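Long-range contacts in cruciferin (Brassica napus, PDB 3KGL), which probably serves as a seed storage protein, an 11S globulin laid down as a nutrient reserve: residues 346-352 with 394-400; 218-224 with 242-246. All blocks are in the same frame, centred on the assembly; numbering follows the deposited sequence.

Contact 1: residues 346-352 with 394-400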
loop_
_atom_site.group_PDB
_atom_site.type_symbol
_atom_site.label_atom_id
_atom_site.label_comp_id
_atom_site.label_asym_id
_atom_site.label_seq_id
_atom_site.Cartn_x
_atom_site.Cartn_y
_atom_site.Cartn_z
ATOM N N ALA A 346 2.548 -7.286 -15.542
ATOM C CA ALA A 346 2.931 -8.641 -15.898
ATOM C C ALA A 346 4.434 -8.744 -16.066
ATOM O O ALA A 346 5.126 -7.741 -16.237
ATOM C CB ALA A 346 2.226 -9.072 -17.174
ATOM N N VAL A 347 4.929 -9.971 -15.991
ATOM C CA VAL A 347 6.312 -10.277 -16.319
ATOM C C VAL A 347 6.299 -11.640 -17.016
ATOM O O VAL A 347 5.778 -12.616 -16.483
ATOM C CB VAL A 347 7.211 -10.207 -15.066
ATOM C CG1 VAL A 347 8.084 -11.452 -14.903
ATOM C CG2 VAL A 347 8.017 -8.904 -15.069
ATOM N N LEU A 348 6.810 -11.682 -18.243
ATOM C CA LEU A 348 6.624 -12.843 -19.106
ATOM C C LEU A 348 7.925 -13.585 -19.328
ATOM O O LEU A 348 8.950 -12.992 -19.684
ATOM C CB LEU A 348 6.048 -12.418 -20.450
ATOM C CG LEU A 348 5.865 -13.527 -21.483
ATOM C CD1 LEU A 348 4.734 -13.171 -22.430
ATOM C CD2 LEU A 348 7.138 -13.779 -22.263
ATOM N N TYR A 349 7.876 -14.894 -19.137
ATOM C CA TYR A 349 9.064 -15.718 -19.291
ATOM C C TYR A 349 8.778 -16.828 -20.288
ATOM O O TYR A 349 7.752 -17.508 -20.196
ATOM C CB TYR A 349 9.492 -16.274 -17.928
ATOM C CG TYR A 349 10.709 -17.174 -17.908
ATOM C CD1 TYR A 349 11.991 -16.651 -17.812
ATOM C CD2 TYR A 349 10.566 -18.558 -17.932
ATOM C CE1 TYR A 349 13.110 -17.488 -17.774
ATOM C CE2 TYR A 349 11.668 -19.401 -17.893
ATOM C CZ TYR A 349 12.935 -18.863 -17.809
ATOM O OH TYR A 349 14.013 -19.717 -17.765
ATOM N N VAL A 350 9.675 -16.984 -21.259
ATOM C CA VAL A 350 9.560 -18.047 -22.239
ATOM C C VAL A 350 10.259 -19.283 -21.684
ATOM O O VAL A 350 11.412 -19.209 -21.265
ATOM C CB VAL A 350 10.217 -17.621 -23.554
ATOM C CG1 VAL A 350 10.096 -18.720 -24.616
ATOM C CG2 VAL A 350 9.592 -16.341 -24.028
ATOM N N THR A 351 9.563 -20.414 -21.649
ATOM C CA THR A 351 10.183 -21.645 -21.173
ATOM C C THR A 351 10.538 -22.549 -22.341
ATOM O O THR A 351 11.341 -23.462 -22.194
ATOM C CB THR A 351 9.296 -22.422 -20.161
ATOM O OG1 THR A 351 8.070 -22.833 -20.780
ATOM C CG2 THR A 351 8.989 -21.569 -18.954
ATOM N N ASP A 352 9.953 -22.277 -23.505
ATOM C CA ASP A 352 10.113 -23.156 -24.656
ATOM C C ASP A 352 9.788 -22.467 -25.972
ATOM O O ASP A 352 8.678 -21.969 -26.173
ATOM C CB ASP A 352 9.213 -24.382 -24.500
ATOM C CG ASP A 352 9.664 -25.301 -23.384
ATOM O OD1 ASP A 352 10.797 -25.825 -23.503
ATOM O OD2 ASP A 352 8.892 -25.498 -22.404
ATOM N N GLN A 394 6.242 -25.325 -30.966
ATOM C CA GLN A 394 5.290 -24.826 -29.983
ATOM C C GLN A 394 5.909 -23.818 -29.022
ATOM O O GLN A 394 7.076 -23.927 -28.638
ATOM C CB GLN A 394 4.570 -25.956 -29.252
ATOM C CG GLN A 394 5.258 -26.475 -28.009
ATOM C CD GLN A 394 4.392 -27.503 -27.291
ATOM O OE1 GLN A 394 3.152 -27.475 -27.394
ATOM N NE2 GLN A 394 5.038 -28.421 -26.568
ATOM N N PHE A 395 5.105 -22.819 -28.677
ATOM C CA PHE A 395 5.500 -21.738 -27.784
ATOM C C PHE A 395 4.946 -21.992 -26.389
ATOM O O PHE A 395 3.762 -22.273 -26.234
ATOM C CB PHE A 395 4.941 -20.416 -28.312
ATOM C CG PHE A 395 5.394 -19.220 -27.543
ATOM C CD1 PHE A 395 6.746 -18.967 -27.365
ATOM C CD2 PHE A 395 4.475 -18.337 -27.007
ATOM C CE1 PHE A 395 7.176 -17.851 -26.655
ATOM C CE2 PHE A 395 4.903 -17.225 -26.296
ATOM C CZ PHE A 395 6.259 -16.985 -26.117
ATOM N N ARG A 396 5.791 -21.907 -25.368
ATOM C CA ARG A 396 5.300 -22.062 -24.002
ATOM C C ARG A 396 5.954 -21.063 -23.080
ATOM O O ARG A 396 7.149 -20.793 -23.178
ATOM C CB ARG A 396 5.518 -23.479 -23.498
ATOM C CG ARG A 396 5.469 -24.473 -24.601
ATOM C CD ARG A 396 5.043 -25.817 -24.117
ATOM N NE ARG A 396 5.828 -26.294 -22.993
ATOM C CZ ARG A 396 5.339 -27.127 -22.088
ATOM N NH1 ARG A 396 6.101 -27.541 -21.078
ATOM N NH2 ARG A 396 4.073 -27.529 -22.198
ATOM N N TRP A 397 5.158 -20.518 -22.174
ATOM C CA TRP A 397 5.611 -19.393 -21.388
ATOM C C TRP A 397 4.860 -19.328 -20.075
ATOM O O TRP A 397 3.853 -20.005 -19.890
ATOM C CB TRP A 397 5.429 -18.094 -22.188
ATOM C CG TRP A 397 4.004 -17.539 -22.251
ATOM C CD1 TRP A 397 3.524 -16.465 -21.572
ATOM C CD2 TRP A 397 2.910 -18.021 -23.049
ATOM N NE1 TRP A 397 2.212 -16.251 -21.879
ATOM C CE2 TRP A 397 1.809 -17.189 -22.788
ATOM C CE3 TRP A 397 2.757 -19.072 -23.955
ATOM C CZ2 TRP A 397 0.572 -17.373 -23.398
ATOM C CZ3 TRP A 397 1.532 -19.251 -24.564
ATOM C CH2 TRP A 397 0.454 -18.405 -24.283
ATOM N N ILE A 398 5.365 -18.510 -19.164
ATOM C CA ILE A 398 4.715 -18.292 -17.885
ATOM C C ILE A 398 4.676 -16.773 -17.621
ATOM O O ILE A 398 5.711 -16.116 -17.696
ATOM C CB ILE A 398 5.452 -19.101 -16.764
ATOM C CG1 ILE A 398 4.459 -19.792 -15.823
ATOM C CG2 ILE A 398 6.466 -18.254 -16.023
ATOM C CD1 ILE A 398 3.359 -18.897 -15.262
ATOM N N GLU A 399 3.480 -16.215 -17.392
ATOM C CA GLU A 399 3.316 -14.815 -16.955
ATOM C C GLU A 399 3.092 -14.734 -15.440
ATOM O O GLU A 399 2.291 -15.480 -14.891
ATOM C CB GLU A 399 2.117 -14.152 -17.636
ATOM C CG GLU A 399 2.085 -14.208 -19.160
ATOM C CD GLU A 399 0.825 -13.559 -19.749
ATOM O OE1 GLU A 399 0.314 -12.576 -19.160
ATOM O OE2 GLU A 399 0.346 -14.029 -20.809
ATOM N N PHE A 400 3.791 -13.824 -14.769
ATOM C CA PHE A 400 3.519 -13.517 -13.365
ATOM C C PHE A 400 2.890 -12.134 -13.245
ATOM O O PHE A 400 3.553 -11.133 -13.485
ATOM C CB PHE A 400 4.800 -13.533 -12.534
ATOM C CG PHE A 400 5.405 -14.892 -12.362
ATOM C CD1 PHE A 400 4.815 -15.832 -11.538
ATOM C CD2 PHE A 400 6.577 -15.224 -13.003
ATOM C CE1 PHE A 400 5.381 -17.087 -11.367
ATOM C CE2 PHE A 400 7.146 -16.474 -12.834
ATOM C CZ PHE A 400 6.546 -17.405 -12.015
#

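Contact 2: residues 218-224 with 242-246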
loop_
_atom_site.group_PDB
_atom_site.type_symbol
_atom_site.label_atom_id
_atom_site.label_comp_id
_atom_site.label_asym_id
_atom_site.label_seq_id
_atom_site.Cartn_x
_atom_site.Cartn_y
_atom_site.Cartn_z
ATOM N N ASN A 218 25.720 -16.166 5.814
ATOM C CA ASN A 218 24.421 -16.548 6.350
ATOM C C ASN A 218 24.091 -15.762 7.602
ATOM O O ASN A 218 24.933 -15.040 8.145
ATOM C CB ASN A 218 24.351 -18.051 6.648
ATOM C CG ASN A 218 25.329 -18.484 7.727
ATOM O OD1 ASN A 218 25.444 -17.838 8.770
ATOM N ND2 ASN A 218 26.043 -19.585 7.479
ATOM N N ILE A 219 22.857 -15.912 8.058
ATOM C CA ILE A 219 22.384 -15.175 9.220
ATOM C C ILE A 219 23.201 -15.501 10.460
ATOM O O ILE A 219 23.615 -14.593 11.187
ATOM C CB ILE A 219 20.921 -15.474 9.492
ATOM C CG1 ILE A 219 20.053 -14.809 8.436
ATOM C CG2 ILE A 219 20.530 -14.990 10.857
ATOM C CD1 ILE A 219 18.628 -15.262 8.513
ATOM N N LEU A 220 23.446 -16.794 10.680
ATOM C CA LEU A 220 24.249 -17.277 11.815
ATOM C C LEU A 220 25.625 -16.626 11.939
ATOM O O LEU A 220 26.099 -16.407 13.042
ATOM C CB LEU A 220 24.387 -18.796 11.768
ATOM C CG LEU A 220 23.207 -19.622 12.299
ATOM C CD1 LEU A 220 21.955 -18.785 12.511
ATOM C CD2 LEU A 220 22.905 -20.806 11.388
ATOM N N ASN A 221 26.260 -16.306 10.817
ATOM C CA ASN A 221 27.560 -15.646 10.839
ATOM C C ASN A 221 27.586 -14.320 11.605
ATOM O O ASN A 221 28.639 -13.849 12.030
ATOM C CB ASN A 221 28.054 -15.408 9.414
ATOM C CG ASN A 221 29.403 -14.708 9.375
ATOM O OD1 ASN A 221 29.484 -13.508 9.082
ATOM N ND2 ASN A 221 30.471 -15.451 9.682
ATOM N N GLY A 222 26.424 -13.714 11.781
ATOM C CA GLY A 222 26.362 -12.366 12.317
ATOM C C GLY A 222 26.321 -12.331 13.826
ATOM O O GLY A 222 26.446 -11.275 14.438
ATOM N N PHE A 223 26.126 -13.492 14.433
ATOM C CA PHE A 223 26.105 -13.578 15.880
ATOM C C PHE A 223 27.447 -14.107 16.337
ATOM O O PHE A 223 28.080 -14.901 15.652
ATOM C CB PHE A 223 25.006 -14.525 16.350
ATOM C CG PHE A 223 23.611 -14.061 16.037
ATOM C CD1 PHE A 223 23.022 -13.049 16.767
ATOM C CD2 PHE A 223 22.876 -14.672 15.045
ATOM C CE1 PHE A 223 21.734 -12.647 16.500
ATOM C CE2 PHE A 223 21.588 -14.263 14.770
ATOM C CZ PHE A 223 21.019 -13.249 15.501
ATOM N N THR A 224 27.887 -13.674 17.505
ATOM C CA THR A 224 29.097 -14.238 18.067
ATOM C C THR A 224 28.886 -15.720 18.316
ATOM O O THR A 224 27.799 -16.149 18.690
ATOM C CB THR A 224 29.493 -13.538 19.367
ATOM O OG1 THR A 224 28.415 -13.620 20.310
ATOM C CG2 THR A 224 29.809 -12.080 19.088
ATOM N N LEU A 242 28.734 -23.550 12.256
ATOM C CA LEU A 242 27.438 -23.151 11.740
ATOM C C LEU A 242 27.553 -21.891 10.907
ATOM O O LEU A 242 26.814 -21.710 9.955
ATOM C CB LEU A 242 26.479 -22.919 12.898
ATOM C CG LEU A 242 26.156 -24.197 13.654
ATOM C CD1 LEU A 242 24.983 -23.960 14.580
ATOM C CD2 LEU A 242 25.849 -25.303 12.650
ATOM N N GLN A 243 28.496 -21.027 11.266
ATOM C CA GLN A 243 28.664 -19.744 10.601
ATOM C C GLN A 243 29.283 -19.794 9.192
ATOM O O GLN A 243 29.579 -18.748 8.594
ATOM C CB GLN A 243 29.510 -18.839 11.477
ATOM C CG GLN A 243 28.996 -18.661 12.877
ATOM C CD GLN A 243 29.838 -17.662 13.628
ATOM O OE1 GLN A 243 31.019 -17.904 13.904
ATOM N NE2 GLN A 243 29.250 -16.519 13.941
ATOM N N ASN A 244 29.480 -21.000 8.674
ATOM C CA ASN A 244 30.145 -21.201 7.400
ATOM C C ASN A 244 31.058 -20.056 6.967
ATOM O O ASN A 244 30.971 -19.568 5.836
ATOM C CB ASN A 244 29.112 -21.452 6.318
ATOM C CG ASN A 244 28.718 -22.884 6.227
ATOM O OD1 ASN A 244 29.498 -23.791 6.555
ATOM N ND2 ASN A 244 27.497 -23.115 5.763
ATOM N N GLN A 245 31.942 -19.623 7.854
ATOM C CA GLN A 245 32.848 -18.546 7.486
ATOM C C GLN A 245 33.860 -19.045 6.480
ATOM O O GLN A 245 34.535 -20.055 6.707
ATOM C CB GLN A 245 33.541 -17.943 8.710
ATOM C CG GLN A 245 33.807 -18.927 9.833
ATOM C CD GLN A 245 34.063 -18.227 11.154
ATOM O OE1 GLN A 245 34.483 -18.849 12.134
ATOM N NE2 GLN A 245 33.805 -16.921 11.188
ATOM N N GLN A 246 33.946 -18.340 5.357
ATOM C CA GLN A 246 34.938 -18.628 4.324
ATOM C C GLN A 246 34.539 -19.788 3.396
ATOM O O GLN A 246 35.241 -20.077 2.434
ATOM C CB GLN A 246 36.337 -18.878 4.933
ATOM C CG GLN A 246 36.691 -18.106 6.229
ATOM C CD GLN A 246 36.379 -16.606 6.178
ATOM O OE1 GLN A 246 36.309 -16.003 5.106
ATOM N NE2 GLN A 246 36.199 -16.000 7.355
HETATM O O HOH W 1 28.222 -17.417 6.456
#

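Contact 1: residues 346-352 with 394-400
Antiparallel strands that lie 42 residues apart in sequence can become direct neighbours in a sheet, and 346-352 with 394-400 is a clear case. The pairing opens at Val347, whose carbonyl O accepts a hydrogen bond from Phe400 N (2.9 Å), while the return bond from Val347 N to Phe400 O (3.1 Å) is weak. Leu348 stands opposite Glu399 in a non-hydrogen-bonded pair; its CD1 reaches diagonally to Trp397 CD1 (3.6 Å). On that same face the indole NE1 of Trp397 donates to Glu399 OE2 (3.1 Å), giving a buried carboxylate a partner within its own strand. Tyr349 forms the next hydrogen-bonded pair, with N to Ile398 O at 2.9 Å and Ile398 N to Tyr349 O at 2.8 Å, while its ring leads away from the pair to meet Phe45, its OH hydrogen-bonded to Arg47. Val350, facing Trp397, rests CG1 on Phe395 CE1 (3.7 Å). Then the register slips. Thr351 N and Asp352 N both donate to Arg396 O (2.9 and 3.2 Å), and Arg396 N returns a bond to Asp352 O (3.0 Å). A salt bridge from Asp352 OD2 to Arg396 NE (3.2 Å) ties this end together; Ser329 holds Arg396 NH2, and Thr351 OG1 is hydrogen-bonded to Arg327. Strands 324-331 and 377-380 flank the pair within its antiparallel sheet. The double facing of Arg396 by Thr351 and Asp352 is a classic beta bulge, here in the C-terminal cupin domain, whose fold is a barrel of antiparallel strands.

Contact 2: residues 218-224 with 242-246
Where no strand pairing is available to join two chain segments, side-chain amides can do the work, as 218-224 and 242-246 illustrate. The direct hydrogen bonds come from two such groups. Gln243 extends its side chain to the short 3-10 turn 220-222, and NE2 donates to Leu220 O (3.3 Å, nearly linear); in the other direction Asn218 ND2 makes a weak bond to Leu242 O (3.4 Å). Asn218 ND2 is also hydrogen-bonded to Ala198 O. One water adds an indirect link, accepting from Asn218 N and donating to Gln243 O, with its oxygen 2.9 Å from each of these atoms. Inside the first segment, Asn218 OD1 accepts from Asn221 N (2.7 Å) in an Asx motif, and Gly222 N and Phe223 N bond back to Ile219 O (3.0 Å) and Leu220 O (3.2 Å). The turn is thus braced internally, and Leu220 O serves both it and the glutamine. Apolar contact is slighter: Leu220 CD2 lies 4.4 Å from Leu242 CB, and the two leucines also pack on Tyr430 of the second subunit. That subunit supplies polar partners too, since its Gly429 O accepts from Asn244 ND2, its Arg366 NE donates to Gly222 O and its Gln358 OE1 accepts from Thr224 N. Thr224 occupies the N-cap position of helix 225-232, and helix 236-242 leads into the second segment. The contact therefore closes the base of a two-helix excursion at a subunit interface, an example of the helical extensions through which cupin domains associate in the trimers of 11S globulins.

Overall arrangement
Contact 1 is a core contact and contact 2 an interface contact, both largely buried but for different reasons. The centre of the first lies about 10 Å from the centre of the chain, within the C-terminal cupin domain, and no other subunit touches it; that of the second lies about 29 Å from it and is flanked by a neighbouring subunit. The two contact centres are 38 Å apart, they share no element, and contact 2 closes before contact 1 opens along the chain. Contact 1 buries 640 Å² and rests on backbone pairing, broken by one bulge, with side-chain packing and a salt bridge added; contact 2 buries 319 Å² and relies on amide side chains and a water, as suits irregular loops that bracket two helices.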